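Side-chain contacts in transaminase (Bacillus megaterium, PDB 5G0A), which catalyses S-selective amino-group transfer with the cofactor pyridoxal-5'-phosphate, as a class-III aminotransferase: residues 62-65 and 66-70; 336-339 and 340-343; 342-345 and 346-350. All blocks are in the same frame, centred on the assembly; numbering follows the deposited sequence.

Interaction 1. Residues 62-65 and 66-70; sequences VNLG and QKNQK. Unlike the reference sequence in segment 66-70: Gln69 (reference Pro).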
# COMPACT_ATOMS: atom_id res chain seq x y z
N VAL B 62 -11.34 -8.75 33.46
CA VAL B 62 -11.00 -9.53 34.65
C VAL B 62 -12.23 -10.36 35.03
O VAL B 62 -12.77 -10.24 36.16
CB VAL B 62 -10.51 -8.59 35.78
CG1 VAL B 62 -9.84 -9.39 36.89
CG2 VAL B 62 -9.51 -7.55 35.24
N ASN B 63 -12.66 -11.19 34.08
CA ASN B 63 -13.97 -11.89 34.15
C ASN B 63 -14.18 -12.70 35.44
O ASN B 63 -15.25 -12.63 36.06
CB ASN B 63 -14.13 -12.80 32.92
CG ASN B 63 -14.11 -12.00 31.61
OD1 ASN B 63 -13.44 -10.96 31.51
ND2 ASN B 63 -14.86 -12.48 30.61
N LEU B 64 -13.15 -13.43 35.84
CA LEU B 64 -13.25 -14.30 37.02
C LEU B 64 -13.27 -13.54 38.35
O LEU B 64 -13.54 -14.14 39.40
CB LEU B 64 -12.08 -15.28 37.02
CG LEU B 64 -12.32 -16.64 37.69
CD1 LEU B 64 -13.18 -17.53 36.78
CD2 LEU B 64 -10.98 -17.28 37.97
N GLY B 65 -13.00 -12.24 38.31
CA GLY B 65 -12.70 -11.46 39.51
C GLY B 65 -11.20 -11.27 39.73
O GLY B 65 -10.37 -12.07 39.30
N GLN B 66 -10.86 -10.18 40.42
CA GLN B 66 -9.48 -9.85 40.69
C GLN B 66 -8.89 -10.80 41.70
O GLN B 66 -9.50 -11.04 42.75
CB GLN B 66 -9.40 -8.44 41.29
CG GLN B 66 -9.71 -7.31 40.30
CD GLN B 66 -8.51 -6.90 39.47
OE1 GLN B 66 -7.41 -7.45 39.63
NE2 GLN B 66 -8.71 -5.92 38.60
N LYS B 67 -7.69 -11.29 41.41
CA LYS B 67 -6.89 -12.05 42.41
C LYS B 67 -7.67 -13.23 42.96
O LYS B 67 -7.82 -13.43 44.19
CB LYS B 67 -6.37 -11.11 43.52
CG LYS B 67 -5.18 -11.66 44.31
CD LYS B 67 -4.73 -10.70 45.40
CE LYS B 67 -5.65 -10.71 46.61
NZ LYS B 67 -5.61 -9.38 47.31
N ASN B 68 -8.19 -14.03 42.04
CA ASN B 68 -8.84 -15.27 42.41
C ASN B 68 -7.80 -16.22 43.01
O ASN B 68 -6.78 -16.52 42.39
CB ASN B 68 -9.51 -15.90 41.19
CG ASN B 68 -10.09 -17.27 41.50
OD1 ASN B 68 -9.38 -18.27 41.46
ND2 ASN B 68 -11.39 -17.32 41.75
N GLN B 69 -8.08 -16.70 44.22
CA GLN B 69 -7.13 -17.54 44.94
C GLN B 69 -6.82 -18.85 44.26
O GLN B 69 -5.67 -19.30 44.29
CB GLN B 69 -7.62 -17.77 46.38
CG GLN B 69 -7.71 -16.45 47.12
CD GLN B 69 -6.40 -15.68 47.09
OE1 GLN B 69 -6.31 -14.58 46.52
NE2 GLN B 69 -5.35 -16.28 47.66
N LYS B 70 -7.82 -19.47 43.63
CA LYS B 70 -7.58 -20.74 42.96
C LYS B 70 -6.67 -20.58 41.73
O LYS B 70 -5.79 -21.42 41.47
CB LYS B 70 -8.91 -21.40 42.57
CG LYS B 70 -9.78 -21.83 43.75
CD LYS B 70 -11.05 -22.50 43.25
CE LYS B 70 -11.83 -23.16 44.37
NZ LYS B 70 -13.27 -23.25 43.97
O HOH W 1 -12.92 -14.74 41.89
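A type I beta turn from Val62 to Gly65 leads almost directly into the N-cap of helix 69-78: Val62 packs on Gln66 just after the turn, and Leu64 packs on Asn68, the N-cap. The turn is closed by Gly65 N donating to Val62 O at 2.9 Å. Gly65 then takes up backbone angles (phi 98°, psi 154°) at which a side chain would be pressed against the preceding carbonyl oxygen. In the first pair Val62 CG1 sits under the face of the Gln66 amide, 3.8 Å from Gln66 CD and nearly perpendicular to its plane, while Val62 CG2 comes to 3.8 Å from Gln66 NE2. The Gln66 chain can lie back over the valine because it bends at its second torsion (chi2 -84°). Its OE1 is hydrogen-bonded to Thr39 and to the backbone N of Phe84 of the second subunit, which fixes the rotation of the amide and places this end of the contact at the subunit interface. The second pair repeats the theme: Leu64 CD2 lies over the flat face of the Asn68 amide, 3.6 Å from Asn68 CG. Asn68 OD1 accepts from Val71 N, in the first turn of the helix, whereas Asn68 ND2 donates to a water at 3.0 Å. That same water donates to Leu64 O at 2.6 Å, bridging the turn and the cap beside the methyl contact. Asparagine at the N-cap, accepting an N-H from the first turn and covered on one face by an apolar residue four positions earlier, makes this a beta turn followed by a side-chain-capped helix start.

Interaction 2. Residues 336-339 and 340-343; sequences VAMA and AVCA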
# COMPACT_ATOMS: atom_id res chain seq x y z
N VAL B 336 3.46 -21.06 31.77
CA VAL B 336 2.86 -20.51 33.01
C VAL B 336 1.60 -19.71 32.68
O VAL B 336 0.59 -19.79 33.39
CB VAL B 336 3.87 -19.65 33.79
CG1 VAL B 336 3.24 -19.08 35.06
CG2 VAL B 336 5.11 -20.48 34.13
N ALA B 337 1.63 -18.96 31.57
CA ALA B 337 0.40 -18.30 31.08
C ALA B 337 -0.67 -19.35 30.77
O ALA B 337 -1.86 -19.13 31.06
CB ALA B 337 0.68 -17.44 29.85
N MET B 338 -0.26 -20.49 30.21
CA MET B 338 -1.21 -21.56 29.90
C MET B 338 -1.76 -22.20 31.18
O MET B 338 -2.94 -22.55 31.24
CB MET B 338 -0.61 -22.64 28.98
CG MET B 338 -0.21 -22.12 27.60
SD MET B 338 -1.63 -21.56 26.62
CE MET B 338 -1.68 -19.82 27.04
N ALA B 339 -0.93 -22.31 32.20
CA ALA B 339 -1.43 -22.75 33.53
C ALA B 339 -2.54 -21.84 34.05
O ALA B 339 -3.54 -22.32 34.60
CB ALA B 339 -0.27 -22.87 34.52
N ALA B 340 -2.36 -20.52 33.91
CA ALA B 340 -3.36 -19.52 34.25
C ALA B 340 -4.65 -19.70 33.45
O ALA B 340 -5.75 -19.68 34.03
CB ALA B 340 -2.80 -18.11 34.07
N VAL B 341 -4.53 -19.86 32.12
CA VAL B 341 -5.72 -20.10 31.30
C VAL B 341 -6.49 -21.34 31.78
O VAL B 341 -7.71 -21.29 31.96
CB VAL B 341 -5.35 -20.24 29.80
CG1 VAL B 341 -6.58 -20.65 28.98
CG2 VAL B 341 -4.82 -18.91 29.29
N CYS B 342 -5.77 -22.43 31.97
CA CYS B 342 -6.39 -23.68 32.43
C CYS B 342 -7.15 -23.48 33.72
O CYS B 342 -8.32 -23.87 33.81
CB CYS B 342 -5.36 -24.80 32.64
SG CYS B 342 -4.67 -25.54 31.16
N ALA B 343 -6.52 -22.84 34.69
CA ALA B 343 -7.17 -22.63 35.99
C ALA B 343 -8.34 -21.66 35.88
O ALA B 343 -9.39 -21.88 36.48
CB ALA B 343 -6.16 -22.16 37.02
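Ala340 begins the second half of a contact internal to helix 335-350, in which each residue of 340-343 donates its backbone N-H to the carbonyl four places earlier, the regular alpha-helical pattern. Its own bond runs to Val336 O, with Ala340 N at 3.1 Å, and its methyl carbon CB rests 3.3 Å from Ala337 O. The methyl also packs on Ile75 of helix 69-78. Val341 N follows with a bond of 3.0 Å to Ala337 O, and the same carbonyl oxygen also has Val341 CG2 beside it at 3.5 Å. This branch is the one opposite the carbonyl carbon, next to the backbone N (chi1 of 174° sends the other branch, CG1, away from the N), which brings it alongside Met338. There the two side chains run in the same direction, and Met338 CE ends 4.0 Å from Val341 CG2. The methionine curls round toward Val341 because its chain bends at both chi2 (-65°) and chi3; it also packs on Tyr93 and Lys94 of helix 92-105. Cys342 N makes the straightest of the four bonds, to Met338 O at 2.9 Å with an N-H...O angle of 171°, and its side chain turns to helix 92-105 at Lys96. Ala339 and Ala343 stand one turn apart and meet Ala78 and Ala74 of helix 69-78, small residues on both helices that are consistent with close approach. Ala343 N bonds to Ala339 O, and its CB lies 3.6 Å from that same oxygen.

Interaction 3. Residues 342-345 and 346-350; sequences CANL and EVMME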
# COMPACT_ATOMS: atom_id res chain seq x y z
N CYS B 342 -5.77 -22.43 31.97
CA CYS B 342 -6.39 -23.68 32.43
C CYS B 342 -7.15 -23.48 33.72
O CYS B 342 -8.32 -23.87 33.81
CB CYS B 342 -5.36 -24.80 32.64
SG CYS B 342 -4.67 -25.54 31.16
N ALA B 343 -6.52 -22.84 34.69
CA ALA B 343 -7.17 -22.63 35.99
C ALA B 343 -8.34 -21.66 35.88
O ALA B 343 -9.39 -21.88 36.48
CB ALA B 343 -6.16 -22.16 37.02
N ASN B 344 -8.19 -20.59 35.10
CA ASN B 344 -9.28 -19.65 34.91
C ASN B 344 -10.53 -20.34 34.34
O ASN B 344 -11.64 -20.18 34.85
CB ASN B 344 -8.81 -18.53 33.96
CG ASN B 344 -9.91 -17.58 33.60
OD1 ASN B 344 -10.44 -16.87 34.44
ND2 ASN B 344 -10.22 -17.51 32.31
N LEU B 345 -10.32 -21.14 33.29
CA LEU B 345 -11.42 -21.84 32.62
C LEU B 345 -12.02 -22.91 33.54
O LEU B 345 -13.24 -23.14 33.53
CB LEU B 345 -10.94 -22.45 31.30
CG LEU B 345 -10.50 -21.40 30.27
CD1 LEU B 345 -10.09 -22.03 28.94
CD2 LEU B 345 -11.59 -20.35 30.07
N GLU B 346 -11.17 -23.57 34.32
CA GLU B 346 -11.64 -24.64 35.22
C GLU B 346 -12.53 -24.06 36.30
O GLU B 346 -13.57 -24.62 36.61
CB GLU B 346 -10.47 -25.42 35.81
CG GLU B 346 -9.91 -26.43 34.81
CD GLU B 346 -8.54 -26.92 35.18
OE1 GLU B 346 -7.95 -26.40 36.14
OE2 GLU B 346 -8.05 -27.83 34.49
N VAL B 347 -12.11 -22.91 36.86
CA VAL B 347 -12.91 -22.21 37.87
C VAL B 347 -14.23 -21.70 37.30
O VAL B 347 -15.30 -21.86 37.91
CB VAL B 347 -12.12 -21.05 38.55
CG1 VAL B 347 -13.02 -20.28 39.52
CG2 VAL B 347 -10.88 -21.58 39.28
N MET B 348 -14.15 -21.06 36.13
CA MET B 348 -15.32 -20.60 35.41
C MET B 348 -16.34 -21.74 35.20
O MET B 348 -17.52 -21.55 35.42
CB MET B 348 -14.87 -20.00 34.08
CG MET B 348 -15.56 -18.70 33.74
SD MET B 348 -14.88 -18.01 32.22
CE MET B 348 -13.90 -16.65 32.87
N MET B 349 -15.88 -22.92 34.80
CA MET B 349 -16.76 -24.06 34.58
C MET B 349 -17.32 -24.63 35.89
O MET B 349 -18.54 -24.86 36.01
CB MET B 349 -16.04 -25.17 33.80
CG MET B 349 -15.77 -24.84 32.33
SD MET B 349 -15.02 -26.22 31.43
CE MET B 349 -13.46 -26.35 32.30
N GLU B 350 -16.44 -24.85 36.85
CA GLU B 350 -16.80 -25.53 38.10
C GLU B 350 -17.77 -24.71 38.95
O GLU B 350 -18.63 -25.27 39.65
CB GLU B 350 -15.55 -25.90 38.91
CG GLU B 350 -15.19 -24.92 40.01
CD GLU B 350 -13.76 -25.02 40.50
OE1 GLU B 350 -13.03 -25.95 40.08
OE2 GLU B 350 -13.36 -24.16 41.31
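Glu346 is tied to Cys342 through its backbone N, which donates to Cys342 O at 2.9 Å, while its carboxylate reaches on to a salt bridge between OE2 and Lys96 of helix 92-105. With CG opposite its carbonyl carbon (chi1 -79°) and the chain extended beyond, the glutamate runs past the Cys342 carbonyl, its CG 3.2 Å from Cys342 O. Cut back to alanine, this position would lack CG, CD and the carboxylate, and Lys96 would probably lose its charge partner while the side of the Cys342 carbonyl became less covered. Three further i to i+4 helical bonds follow, Val347 N to Ala343 O, Met348 N to Asn344 O and Met349 N to Leu345 O. Each accepting carbonyl also has a side chain against it. Val347 CG2 lies 3.2 Å from Ala343 O, and Met349 folds back at chi3 (-64°) to put its CE 3.4 Å from Leu345 O. The Asn344 amide is held from outside, OD1 by Ser302 and ND2 by Gly299 O. Met348 runs alongside it, and Met348 CE comes obliquely to the outer end of the amide, 3.8 Å from both Asn344 OD1 and Asn344 ND2. Farther out, Leu345 packs on Ile101 and Phe275, and Met349 on Ile100 and Trp281. The chemistry thus divides round the helix: a buried amide with its polar atoms satisfied, methionine and leucine methyls between neighbours, and at the partly exposed margin a carboxylate whose negative charge is likely to be offset by the adjacent lysine.

Interactions 2 and 3 are successive stretches of helix 335-350, sharing Cys342 and Ala343, whereas interaction 1 is the turn, N-cap and first residues of helix 69-78; its Leu64 and Lys70 touch the later part of helix 335-350. The residues of interaction 2 are all buried and nearly all apolar, with small side chains toward helix 69-78. Interaction 3 passes from a buried amide to charged groups near the surface. Interaction 1 depends on turn, cap and water, and also reaches the second subunit. Interactions 1 and 3 touch directly: Leu64 CB lies 3.4 Å from Asn344 OD1, and Lys70 NZ forms a 2.8 Å salt bridge with Glu350 OE2 at the exposed edge.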